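Local coordinates for protein MAU2 chromatid cohesion factor homolog (Saccharomyces cerevisiae, PDB 4XDN) that forms a complex with SCC2 that is required for cohesin to associate with chromosomes, and so takes part in sister chromatid cohesion, at residues 88-92 with 108-112; 133-138 with 178-182; 453-457 with 482-486; 505-510 with 532-536. All blocks are in the same frame, centred on the assembly; numbering follows the deposited sequence.

Contact 1 (88-92 with 108-112); sequences TFEMV and YISSL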
loop_
_atom_site.group_PDB
_atom_site.type_symbol
_atom_site.label_atom_id
_atom_site.label_comp_id
_atom_site.label_asym_id
_atom_site.label_seq_id
_atom_site.Cartn_x
_atom_site.Cartn_y
_atom_site.Cartn_z
ATOM N N THR A 88 17.095 15.929 27.354
ATOM C CA THR A 88 17.729 15.299 26.203
ATOM C C THR A 88 16.686 14.693 25.271
ATOM O O THR A 88 16.780 14.840 24.054
ATOM C CB THR A 88 18.722 14.209 26.642
ATOM O OG1 THR A 88 19.745 14.800 27.449
ATOM C CG2 THR A 88 19.367 13.533 25.434
ATOM N N PHE A 89 15.694 14.020 25.846
ATOM C CA PHE A 89 14.639 13.388 25.060
ATOM C C PHE A 89 13.826 14.417 24.273
ATOM O O PHE A 89 13.578 14.232 23.082
ATOM C CB PHE A 89 13.709 12.571 25.966
ATOM C CG PHE A 89 14.339 11.319 26.534
ATOM C CD1 PHE A 89 15.396 10.687 25.892
ATOM C CD2 PHE A 89 13.860 10.768 27.713
ATOM C CE1 PHE A 89 15.963 9.539 26.419
ATOM C CE2 PHE A 89 14.424 9.621 28.241
ATOM C CZ PHE A 89 15.475 9.007 27.593
ATOM N N GLU A 90 13.416 15.499 24.932
ATOM C CA GLU A 90 12.649 16.546 24.263
ATOM C C GLU A 90 13.470 17.189 23.154
ATOM O O GLU A 90 12.970 17.422 22.052
ATOM C CB GLU A 90 12.198 17.612 25.259
ATOM C CG GLU A 90 11.102 17.160 26.200
ATOM C CD GLU A 90 10.684 18.252 27.161
ATOM O OE1 GLU A 90 10.192 19.300 26.696
ATOM O OE2 GLU A 90 10.854 18.065 28.383
ATOM N N MET A 91 14.733 17.474 23.453
ATOM C CA MET A 91 15.635 18.061 22.472
ATOM C C MET A 91 15.846 17.140 21.277
ATOM O O MET A 91 15.694 17.557 20.129
ATOM C CB MET A 91 16.982 18.380 23.114
ATOM C CG MET A 91 18.061 18.755 22.111
ATOM S SD MET A 91 19.648 19.122 22.865
ATOM C CE MET A 91 20.665 19.080 21.397
ATOM N N VAL A 92 16.221 15.894 21.555
ATOM C CA VAL A 92 16.522 14.925 20.510
ATOM C C VAL A 92 15.283 14.643 19.670
ATOM O O VAL A 92 15.385 14.378 18.474
ATOM C CB VAL A 92 17.067 13.607 21.112
ATOM C CG1 VAL A 92 17.007 12.467 20.101
ATOM C CG2 VAL A 92 18.491 13.806 21.594
ATOM N N TYR A 108 23.976 12.336 21.638
ATOM C CA TYR A 108 23.305 12.774 22.853
ATOM C C TYR A 108 22.681 11.596 23.594
ATOM O O TYR A 108 22.815 11.481 24.813
ATOM C CB TYR A 108 22.233 13.815 22.532
ATOM C CG TYR A 108 22.782 15.210 22.322
ATOM C CD1 TYR A 108 23.433 15.883 23.350
ATOM C CD2 TYR A 108 22.638 15.858 21.104
ATOM C CE1 TYR A 108 23.932 17.156 23.166
ATOM C CE2 TYR A 108 23.135 17.130 20.911
ATOM C CZ TYR A 108 23.780 17.775 21.945
ATOM O OH TYR A 108 24.271 19.041 21.754
ATOM N N ILE A 109 22.005 10.721 22.857
ATOM C CA ILE A 109 21.346 9.570 23.462
ATOM C C ILE A 109 22.375 8.571 23.986
ATOM O O ILE A 109 22.214 8.026 25.077
ATOM C CB ILE A 109 20.405 8.866 22.464
ATOM C CG1 ILE A 109 19.345 9.845 21.950
ATOM C CG2 ILE A 109 19.730 7.657 23.109
ATOM C CD1 ILE A 109 18.458 10.445 23.035
ATOM N N SER A 110 23.426 8.335 23.208
ATOM C CA SER A 110 24.493 7.433 23.626
ATOM C C SER A 110 25.151 7.938 24.903
ATOM O O SER A 110 25.417 7.163 25.823
ATOM C CB SER A 110 25.541 7.285 22.523
ATOM O OG SER A 110 24.988 6.649 21.387
ATOM N N SER A 111 25.408 9.241 24.953
ATOM C CA SER A 111 25.975 9.868 26.140
ATOM C C SER A 111 25.034 9.715 27.324
ATOM O O SER A 111 25.459 9.355 28.421
ATOM C CB SER A 111 26.259 11.350 25.889
ATOM O OG SER A 111 27.320 11.517 24.968
ATOM N N LEU A 112 23.754 9.989 27.096
ATOM C CA LEU A 112 22.750 9.870 28.146
ATOM C C LEU A 112 22.692 8.445 28.680
ATOM O O LEU A 112 22.661 8.229 29.891
ATOM C CB LEU A 112 21.377 10.292 27.624
ATOM C CG LEU A 112 20.229 10.254 28.635
ATOM C CD1 LEU A 112 20.470 11.241 29.771
ATOM C CD2 LEU A 112 18.911 10.548 27.943
#

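Contact 2 (133-138 with 178-182); sequences EFLLLH and VFQYV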
loop_
_atom_site.group_PDB
_atom_site.type_symbol
_atom_site.label_atom_id
_atom_site.label_comp_id
_atom_site.label_asym_id
_atom_site.label_seq_id
_atom_site.Cartn_x
_atom_site.Cartn_y
_atom_site.Cartn_z
ATOM N N GLU A 133 17.280 3.216 24.180
ATOM C CA GLU A 133 17.426 2.109 23.240
ATOM C C GLU A 133 16.394 2.200 22.120
ATOM O O GLU A 133 16.681 1.870 20.971
ATOM C CB GLU A 133 17.293 0.767 23.965
ATOM C CG GLU A 133 18.420 0.464 24.951
ATOM C CD GLU A 133 19.776 0.309 24.283
ATOM O OE1 GLU A 133 19.825 -0.018 23.081
ATOM O OE2 GLU A 133 20.798 0.515 24.966
ATOM N N PHE A 134 15.191 2.648 22.460
ATOM C CA PHE A 134 14.133 2.797 21.475
ATOM C C PHE A 134 14.504 3.879 20.463
ATOM O O PHE A 134 14.341 3.698 19.262
ATOM C CB PHE A 134 12.807 3.134 22.158
ATOM C CG PHE A 134 11.607 2.917 21.283
ATOM C CD1 PHE A 134 11.057 1.652 21.142
ATOM C CD2 PHE A 134 11.025 3.976 20.604
ATOM C CE1 PHE A 134 9.952 1.448 20.338
ATOM C CE2 PHE A 134 9.918 3.777 19.796
ATOM C CZ PHE A 134 9.381 2.511 19.664
ATOM N N LEU A 135 15.019 5.000 20.954
ATOM C CA LEU A 135 15.481 6.059 20.071
ATOM C C LEU A 135 16.635 5.572 19.200
ATOM O O LEU A 135 16.694 5.873 18.012
ATOM C CB LEU A 135 15.915 7.285 20.879
ATOM C CG LEU A 135 14.801 8.039 21.608
ATOM C CD1 LEU A 135 15.388 9.104 22.526
ATOM C CD2 LEU A 135 13.838 8.660 20.621
ATOM N N LEU A 136 17.543 4.811 19.799
ATOM C CA LEU A 136 18.740 4.341 19.111
ATOM C C LEU A 136 18.439 3.268 18.064
ATOM O O LEU A 136 19.087 3.214 17.016
ATOM C CB LEU A 136 19.742 3.786 20.129
ATOM C CG LEU A 136 21.105 4.459 20.340
ATOM C CD1 LEU A 136 21.064 5.974 20.221
ATOM C CD2 LEU A 136 21.637 4.068 21.714
ATOM N N LEU A 137 17.460 2.415 18.352
ATOM C CA LEU A 137 17.219 1.224 17.547
ATOM C C LEU A 137 15.980 1.333 16.656
ATOM O O LEU A 137 15.873 0.622 15.657
ATOM C CB LEU A 137 17.091 0.005 18.464
ATOM C CG LEU A 137 18.308 -0.279 19.353
ATOM C CD1 LEU A 137 17.989 -1.375 20.348
ATOM C CD2 LEU A 137 19.526 -0.654 18.520
ATOM N N HIS A 138 15.053 2.221 17.012
ATOM C CA HIS A 138 13.801 2.363 16.269
ATOM C C HIS A 138 13.671 3.732 15.601
ATOM O O HIS A 138 13.605 3.821 14.375
ATOM C CB HIS A 138 12.604 2.118 17.193
ATOM C CG HIS A 138 11.278 2.312 16.531
ATOM N ND1 HIS A 138 10.606 3.520 16.546
ATOM C CD2 HIS A 138 10.487 1.455 15.841
ATOM C CE1 HIS A 138 9.468 3.396 15.894
ATOM N NE2 HIS A 138 9.370 2.151 15.454
ATOM N N VAL A 178 8.942 -5.690 23.128
ATOM C CA VAL A 178 8.907 -4.432 22.392
ATOM C C VAL A 178 10.066 -4.367 21.402
ATOM O O VAL A 178 9.889 -3.950 20.260
ATOM C CB VAL A 178 8.962 -3.218 23.355
ATOM C CG1 VAL A 178 9.159 -1.897 22.603
ATOM C CG2 VAL A 178 7.695 -3.155 24.193
ATOM N N PHE A 179 11.249 -4.789 21.830
ATOM C CA PHE A 179 12.423 -4.675 20.976
ATOM C C PHE A 179 12.521 -5.819 19.971
ATOM O O PHE A 179 13.200 -5.695 18.952
ATOM C CB PHE A 179 13.684 -4.587 21.834
ATOM C CG PHE A 179 13.880 -3.231 22.442
ATOM C CD1 PHE A 179 14.373 -2.186 21.679
ATOM C CD2 PHE A 179 13.539 -2.988 23.761
ATOM C CE1 PHE A 179 14.541 -0.929 22.224
ATOM C CE2 PHE A 179 13.707 -1.732 24.311
ATOM C CZ PHE A 179 14.207 -0.701 23.540
ATOM N N GLN A 180 11.830 -6.920 20.240
ATOM C CA GLN A 180 11.652 -7.944 19.223
ATOM C C GLN A 180 10.857 -7.339 18.073
ATOM O O GLN A 180 11.169 -7.558 16.906
ATOM C CB GLN A 180 10.937 -9.171 19.785
ATOM C CG GLN A 180 11.853 -10.154 20.495
ATOM C CD GLN A 180 11.127 -11.412 20.928
ATOM O OE1 GLN A 180 10.549 -11.467 22.015
ATOM N NE2 GLN A 180 11.149 -12.431 20.076
ATOM N N TYR A 181 9.838 -6.562 18.424
ATOM C CA TYR A 181 9.005 -5.879 17.443
ATOM C C TYR A 181 9.803 -4.829 16.675
ATOM O O TYR A 181 9.593 -4.641 15.479
ATOM C CB TYR A 181 7.799 -5.237 18.133
ATOM C CG TYR A 181 7.205 -4.066 17.388
ATOM C CD1 TYR A 181 6.329 -4.263 16.329
ATOM C CD2 TYR A 181 7.508 -2.760 17.754
ATOM C CE1 TYR A 181 5.780 -3.194 15.649
ATOM C CE2 TYR A 181 6.967 -1.687 17.083
ATOM C CZ TYR A 181 6.103 -1.908 16.029
ATOM O OH TYR A 181 5.560 -0.835 15.360
ATOM N N VAL A 182 10.716 -4.150 17.363
ATOM C CA VAL A 182 11.602 -3.192 16.710
ATOM C C VAL A 182 12.463 -3.917 15.687
ATOM O O VAL A 182 12.635 -3.448 14.565
ATOM C CB VAL A 182 12.503 -2.457 17.728
ATOM C CG1 VAL A 182 13.595 -1.648 17.020
ATOM C CG2 VAL A 182 11.666 -1.551 18.615
HETATM O O HOH W 1 7.156 0.781 13.827
#

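Contact 3 (453-457 with 482-486); sequences LLNCY and VWLQV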
loop_
_atom_site.group_PDB
_atom_site.type_symbol
_atom_site.label_atom_id
_atom_site.label_comp_id
_atom_site.label_asym_id
_atom_site.label_seq_id
_atom_site.Cartn_x
_atom_site.Cartn_y
_atom_site.Cartn_z
ATOM N N LEU A 453 3.323 -9.845 -17.858
ATOM C CA LEU A 453 3.730 -11.144 -18.383
ATOM C C LEU A 453 2.563 -11.875 -19.037
ATOM O O LEU A 453 2.746 -12.572 -20.034
ATOM C CB LEU A 453 4.329 -12.012 -17.273
ATOM C CG LEU A 453 5.748 -11.662 -16.817
ATOM C CD1 LEU A 453 6.120 -12.462 -15.573
ATOM C CD2 LEU A 453 6.759 -11.910 -17.928
ATOM N N LEU A 454 1.370 -11.715 -18.473
ATOM C CA LEU A 454 0.188 -12.395 -18.991
ATOM C C LEU A 454 -0.260 -11.788 -20.316
ATOM O O LEU A 454 -0.600 -12.513 -21.255
ATOM C CB LEU A 454 -0.953 -12.341 -17.972
ATOM C CG LEU A 454 -0.797 -13.235 -16.736
ATOM C CD1 LEU A 454 -1.897 -12.948 -15.732
ATOM C CD2 LEU A 454 -0.804 -14.708 -17.114
ATOM N N ASN A 455 -0.264 -10.459 -20.392
ATOM C CA ASN A 455 -0.546 -9.783 -21.653
ATOM C C ASN A 455 0.510 -10.151 -22.684
ATOM O O ASN A 455 0.198 -10.371 -23.852
ATOM C CB ASN A 455 -0.592 -8.266 -21.474
ATOM C CG ASN A 455 -1.866 -7.791 -20.807
ATOM O OD1 ASN A 455 -2.941 -8.343 -21.027
ATOM N ND2 ASN A 455 -1.750 -6.752 -19.989
ATOM N N CYS A 456 1.761 -10.221 -22.239
ATOM C CA CYS A 456 2.869 -10.574 -23.116
ATOM C C CYS A 456 2.709 -11.997 -23.639
ATOM O O CYS A 456 2.997 -12.273 -24.803
ATOM C CB CYS A 456 4.204 -10.427 -22.382
ATOM S SG CYS A 456 5.656 -10.712 -23.416
ATOM N N TYR A 457 2.246 -12.895 -22.775
ATOM C CA TYR A 457 2.012 -14.280 -23.163
ATOM C C TYR A 457 0.879 -14.364 -24.181
ATOM O O TYR A 457 0.967 -15.098 -25.165
ATOM C CB TYR A 457 1.682 -15.138 -21.938
ATOM C CG TYR A 457 1.383 -16.583 -22.270
ATOM C CD1 TYR A 457 0.089 -16.994 -22.574
ATOM C CD2 TYR A 457 2.392 -17.537 -22.281
ATOM C CE1 TYR A 457 -0.188 -18.313 -22.882
ATOM C CE2 TYR A 457 2.125 -18.858 -22.586
ATOM C CZ TYR A 457 0.834 -19.242 -22.886
ATOM O OH TYR A 457 0.564 -20.557 -23.192
ATOM N N VAL A 482 8.073 -17.043 -20.979
ATOM C CA VAL A 482 7.180 -16.117 -20.293
ATOM C C VAL A 482 6.258 -16.855 -19.325
ATOM O O VAL A 482 5.951 -16.345 -18.248
ATOM C CB VAL A 482 6.331 -15.307 -21.309
ATOM C CG1 VAL A 482 5.165 -14.592 -20.623
ATOM C CG2 VAL A 482 7.204 -14.299 -22.042
ATOM N N TRP A 483 5.827 -18.054 -19.701
ATOM C CA TRP A 483 4.876 -18.801 -18.882
ATOM C C TRP A 483 5.489 -19.248 -17.561
ATOM O O TRP A 483 4.856 -19.137 -16.513
ATOM C CB TRP A 483 4.348 -20.019 -19.635
ATOM C CG TRP A 483 3.247 -20.713 -18.898
ATOM C CD1 TRP A 483 3.342 -21.867 -18.175
ATOM C CD2 TRP A 483 1.883 -20.290 -18.803
ATOM N NE1 TRP A 483 2.117 -22.191 -17.640
ATOM C CE2 TRP A 483 1.205 -21.237 -18.010
ATOM C CE3 TRP A 483 1.166 -19.202 -19.315
ATOM C CZ2 TRP A 483 -0.154 -21.132 -17.719
ATOM C CZ3 TRP A 483 -0.182 -19.097 -19.022
ATOM C CH2 TRP A 483 -0.828 -20.058 -18.232
ATOM N N LEU A 484 6.713 -19.763 -17.611
ATOM C CA LEU A 484 7.401 -20.196 -16.398
ATOM C C LEU A 484 7.576 -19.028 -15.434
ATOM O O LEU A 484 7.500 -19.200 -14.218
ATOM C CB LEU A 484 8.762 -20.809 -16.735
ATOM C CG LEU A 484 8.747 -22.203 -17.366
ATOM C CD1 LEU A 484 10.134 -22.561 -17.867
ATOM C CD2 LEU A 484 8.255 -23.247 -16.373
ATOM N N GLN A 485 7.807 -17.842 -15.986
ATOM C CA GLN A 485 7.933 -16.634 -15.181
ATOM C C GLN A 485 6.617 -16.307 -14.482
ATOM O O GLN A 485 6.611 -15.855 -13.337
ATOM C CB GLN A 485 8.377 -15.458 -16.053
ATOM C CG GLN A 485 9.833 -15.536 -16.491
ATOM C CD GLN A 485 10.166 -14.582 -17.624
ATOM O OE1 GLN A 485 9.278 -13.979 -18.229
ATOM N NE2 GLN A 485 11.453 -14.444 -17.919
ATOM N N VAL A 486 5.505 -16.541 -15.173
ATOM C CA VAL A 486 4.182 -16.316 -14.597
ATOM C C VAL A 486 3.934 -17.275 -13.438
ATOM O O VAL A 486 3.427 -16.875 -12.392
ATOM C CB VAL A 486 3.064 -16.482 -15.655
ATOM C CG1 VAL A 486 1.687 -16.614 -14.997
ATOM C CG2 VAL A 486 3.075 -15.312 -16.626
#

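Contact 4 (505-510 with 532-536); sequences VTILWL and YVSKL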
loop_
_atom_site.group_PDB
_atom_site.type_symbol
_atom_site.label_atom_id
_atom_site.label_comp_id
_atom_site.label_asym_id
_atom_site.label_seq_id
_atom_site.Cartn_x
_atom_site.Cartn_y
_atom_site.Cartn_z
ATOM N N VAL A 505 -5.320 -17.806 -15.753
ATOM C CA VAL A 505 -4.205 -18.700 -16.051
ATOM C C VAL A 505 -4.704 -19.946 -16.781
ATOM O O VAL A 505 -4.138 -20.343 -17.798
ATOM C CB VAL A 505 -3.450 -19.107 -14.762
ATOM C CG1 VAL A 505 -2.387 -20.165 -15.051
ATOM C CG2 VAL A 505 -2.806 -17.892 -14.125
ATOM N N THR A 506 -5.765 -20.553 -16.255
ATOM C CA THR A 506 -6.352 -21.747 -16.856
ATOM C C THR A 506 -6.837 -21.470 -18.278
ATOM O O THR A 506 -6.544 -22.226 -19.206
ATOM C CB THR A 506 -7.537 -22.272 -16.016
ATOM O OG1 THR A 506 -7.083 -22.612 -14.702
ATOM C CG2 THR A 506 -8.173 -23.504 -16.664
ATOM N N ILE A 507 -7.589 -20.384 -18.429
ATOM C CA ILE A 507 -8.140 -19.979 -19.717
ATOM C C ILE A 507 -7.044 -19.779 -20.763
ATOM O O ILE A 507 -7.155 -20.265 -21.892
ATOM C CB ILE A 507 -8.971 -18.679 -19.560
ATOM C CG1 ILE A 507 -10.441 -19.001 -19.268
ATOM C CG2 ILE A 507 -8.918 -17.817 -20.819
ATOM C CD1 ILE A 507 -10.679 -20.112 -18.254
ATOM N N LEU A 508 -5.989 -19.063 -20.385
ATOM C CA LEU A 508 -4.905 -18.752 -21.313
ATOM C C LEU A 508 -4.111 -19.998 -21.691
ATOM O O LEU A 508 -3.660 -20.129 -22.830
ATOM C CB LEU A 508 -3.965 -17.702 -20.712
ATOM C CG LEU A 508 -4.515 -16.279 -20.579
ATOM C CD1 LEU A 508 -3.497 -15.393 -19.880
ATOM C CD2 LEU A 508 -4.891 -15.687 -21.934
ATOM N N TRP A 509 -3.938 -20.909 -20.739
ATOM C CA TRP A 509 -3.237 -22.159 -21.011
ATOM C C TRP A 509 -4.035 -23.010 -21.992
ATOM O O TRP A 509 -3.490 -23.527 -22.966
ATOM C CB TRP A 509 -2.989 -22.940 -19.721
ATOM C CG TRP A 509 -2.020 -24.075 -19.890
ATOM C CD1 TRP A 509 -0.669 -24.034 -19.693
ATOM C CD2 TRP A 509 -2.325 -25.418 -20.290
ATOM N NE1 TRP A 509 -0.116 -25.265 -19.946
ATOM C CE2 TRP A 509 -1.111 -26.133 -20.314
ATOM C CE3 TRP A 509 -3.506 -26.085 -20.628
ATOM C CZ2 TRP A 509 -1.044 -27.481 -20.663
ATOM C CZ3 TRP A 509 -3.436 -27.425 -20.975
ATOM C CH2 TRP A 509 -2.215 -28.106 -20.990
ATOM N N LEU A 510 -5.332 -23.147 -21.734
ATOM C CA LEU A 510 -6.192 -23.966 -22.576
ATOM C C LEU A 510 -6.345 -23.362 -23.970
ATOM O O LEU A 510 -6.367 -24.086 -24.966
ATOM C CB LEU A 510 -7.562 -24.146 -21.919
ATOM C CG LEU A 510 -7.564 -24.996 -20.644
ATOM C CD1 LEU A 510 -8.916 -24.935 -19.954
ATOM C CD2 LEU A 510 -7.195 -26.441 -20.951
ATOM N N TYR A 532 -5.645 -28.991 -16.367
ATOM C CA TYR A 532 -6.238 -27.693 -16.660
ATOM C C TYR A 532 -7.716 -27.805 -17.022
ATOM O O TYR A 532 -8.505 -26.920 -16.691
ATOM C CB TYR A 532 -5.465 -27.002 -17.783
ATOM C CG TYR A 532 -4.219 -26.298 -17.295
ATOM C CD1 TYR A 532 -4.300 -25.053 -16.685
ATOM C CD2 TYR A 532 -2.965 -26.877 -17.436
ATOM C CE1 TYR A 532 -3.168 -24.403 -16.233
ATOM C CE2 TYR A 532 -1.827 -26.233 -16.988
ATOM C CZ TYR A 532 -1.936 -24.996 -16.387
ATOM O OH TYR A 532 -0.808 -24.346 -15.936
ATOM N N VAL A 533 -8.090 -28.886 -17.698
ATOM C CA VAL A 533 -9.494 -29.138 -18.000
ATOM C C VAL A 533 -10.280 -29.298 -16.701
ATOM O O VAL A 533 -11.434 -28.884 -16.608
ATOM C CB VAL A 533 -9.674 -30.394 -18.884
ATOM C CG1 VAL A 533 -11.141 -30.833 -18.933
ATOM C CG2 VAL A 533 -9.159 -30.127 -20.292
ATOM N N SER A 534 -9.646 -29.896 -15.700
ATOM C CA SER A 534 -10.286 -30.089 -14.405
ATOM C C SER A 534 -10.457 -28.762 -13.666
ATOM O O SER A 534 -11.453 -28.556 -12.974
ATOM C CB SER A 534 -9.477 -31.065 -13.553
ATOM O OG SER A 534 -10.110 -31.285 -12.306
ATOM N N LYS A 535 -9.483 -27.867 -13.811
ATOM C CA LYS A 535 -9.586 -26.533 -13.228
ATOM C C LYS A 535 -10.715 -25.757 -13.896
ATOM O O LYS A 535 -11.472 -25.042 -13.235
ATOM C CB LYS A 535 -8.269 -25.765 -13.374
ATOM C CG LYS A 535 -7.110 -26.352 -12.589
ATOM C CD LYS A 535 -5.878 -25.460 -12.671
ATOM C CE LYS A 535 -4.657 -26.141 -12.066
ATOM N NZ LYS A 535 -3.486 -25.225 -11.977
ATOM N N LEU A 536 -10.815 -25.901 -15.212
ATOM C CA LEU A 536 -11.867 -25.254 -15.982
ATOM C C LEU A 536 -13.242 -25.687 -15.491
ATOM O O LEU A 536 -14.134 -24.860 -15.307
ATOM C CB LEU A 536 -11.715 -25.580 -17.472
ATOM C CG LEU A 536 -12.853 -25.138 -18.393
ATOM C CD1 LEU A 536 -12.974 -23.621 -18.418
ATOM C CD2 LEU A 536 -12.638 -25.688 -19.793
#

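Contact 1 (88-92 with 108-112)
Thr-88 faces Tyr-108 with its methyl group, while its hydroxyl is gripped twice on its own side: OG1 bonds to the carbonyl of Asp-84 one turn back and to the ammonium group of Lys-74. This division follows from the first torsion (chi1 -61°), which sets OG1 beside the backbone N and turns CG2 to the partner helix, 4.1 Å from Tyr-108 CB. At the Tyr-108 end the evidence for a Met-aromatic contact is clear. Met-91 SD stands over one face of the phenol ring, 4.5 Å from its centroid and 14° off the ring normal, brought there by a fully extended side chain. The two segments run nearly antiparallel, 167° apart, with axes 10.6 Å from each other, as neighbouring helices do in the tetratricopeptide-like helical array of the SCC4/mau-2 family. Between them Ile-109 reaches across with its CD1, which lies 3.7 Å from Val-92 CG2 and close to the plane of the Phe-89 ring, at its edge. Leu-112 CD2 approaches the same ring at 3.5 Å from Phe-89 CE1. A glycine in place of Tyr-108 would probably leave the Met-91 sulfur without its aromatic face, Val-92 CG2 without the CB it packs on, and Gln-71 without its weak bond to the phenol oxygen. Beyond the pair, Phe-89 makes a cation-pi contact with Arg-131 and meets, edge-to-face, an aromatic side chain of another protein in the assembly, consistent with SCC2.

Contact 2 (133-138 with 178-182)
Helix segments 133-138 and 178-182 run side by side in the same direction, their axes 18° apart at a closest approach of 10.6 Å. The backbones draw together toward their C-terminal ends: the CA atoms of Phe-134 and Phe-179 are 7.7 Å apart, those of His-138 and Val-182 6.0 Å. Parallel pairing of helices with another helix between them in the chain, here 147-165, is what a tetratricopeptide-type superhelical array produces, and Leu-160 of that intervening helix touches both Leu-137 and Phe-179. Segment 133-138 also widens into a pi-type turn at 135-138. Phe-179 carries the N-terminal half. Its CG sits beside the backbone N (chi1 -77°), which sends the ring across to the other helix, where the rim meets the main chain nearly in plane, CE1 lying 3.6 Å from Phe-134 N. The ring also reaches Glu-133, with CZ 3.4 Å from its CB, and the methyl CD1 of Leu-137. A serine here would probably open a gap between the helices beside Glu-133 and Leu-137 and leave the backbone at Phe-134 without the ring edge that abuts it. Further along, Val-182 wedges both methyls in: CG1 is 3.5 Å from Leu-137 O, and CG2 rests against Phe-134 CE1. Within helix 126-144, the CB of His-138 lies over the centre of the Phe-134 ring. The imidazole is tied across the contact by one water, in plane at the ring edge, 3.1 Å from His-138 NE2 and 2.7 Å from Tyr-181 OH.

Contact 3 (453-457 with 482-486)
Trp-483 presses its six-membered ring onto one face of Tyr-457, with CE3 lying 3.4 Å above the middle of the phenol plane. The two planes are inclined at 49° with centroids 4.7 Å apart, so the rings meet obliquely. Next to it Val-482 is driven into the neighbouring backbone. Its CG1, anti to its own nitrogen (chi1 166°), comes within 3.2 Å of Leu-453 O, an oxygen already used by the helical bond from Tyr-457 N, and the same methyl lies near the plane of the Tyr-457 ring at its edge. Leu-453 fills the other end. Its CB is 3.6 Å from Val-486 CG2, while its two methyls divide over Gln-485, CD1 against CB and CD2 at 3.3 Å from OE1. Leu-454 adds a flank, CD2 touching Val-486 CG1 at 3.8 Å. Further out, the phenol end of Tyr-457 is fixed by a hydrogen bond between its OH and Ser-512 OG, which anchors the ring that Trp-483 covers. The ring of Trp-483 in turn meets that of Trp-509 and packs on Val-505, both on helix 499-513. Helix 432-440 touches the contact through Ala-439 on Leu-453, and Leu-454 also packs on an apolar side chain of another protein in the assembly. The segments run antiparallel, at 152°, the sort of adjacent-helix packing from which the tetratricopeptide-like array of this cohesin-loading family is built.

Contact 4 (505-510 with 532-536)
Tyr-532 lays its phenol ring flat on the indole of Trp-509 in an offset stack: the centroid of the five-membered ring is 3.7 Å from that of the phenol, and the planes differ by only 11°. The overlap extends to the root of the tryptophan side chain, whose CB sits over the face of the phenol ring in a CH-pi contact, 4.0 Å from the Tyr-532 centroid. With CG anti to the backbone nitrogen (chi1 -167°) the indole is carried out over the phenol ring. Around this stack the packing is aliphatic. Leu-510 CD2 rests 3.7 Å from Tyr-532 CB, and its other methyl, CD1, is 3.8 Å from Leu-536 CB. The segments are inclined at 132°, with axes 9.5 Å apart, an antiparallel-leaning packing of the successive helices 499-513 and 526-543 in the family's tetratricopeptide-like array. Thr-506 turns CG2 to the main chain of the other helix, 3.4 Å from Tyr-532 O, while its hydroxyl is bonded to the carbonyl of Glu-502 in its own helix; Lys-535 packs its CB at 3.6 Å from that OG1. His-513 of the same helix also stacks on the Trp-509 ring. Helix 472-490 borders the aromatic end through Trp-483, which touches Tyr-532, and helix 562-575 closes the aliphatic end, Leu-571 reaching Ile-507, Leu-510 and Leu-536.

How the contacts relate
The four contacts form two pairs within one long helical array. Contacts 1 and 2 have centres 15 Å apart and meet directly: Ile-109 CD1 lies 3.4 Å from Leu-135 CD1, so the consecutive helices 102-119 and 126-144 pass the packing from one to the other. Contacts 3 and 4 are also 15 Å apart between centres, joined where Trp-483 CZ2 comes 3.5 Å from Trp-509 CD1. The pairs do not touch; contact 1 and contact 4 lie on opposite sides of the chain's centre, about 62 Å apart between centres. All four contacts come within reach of another protein's chain in the assembly, consistent with an extended interface with SCC2.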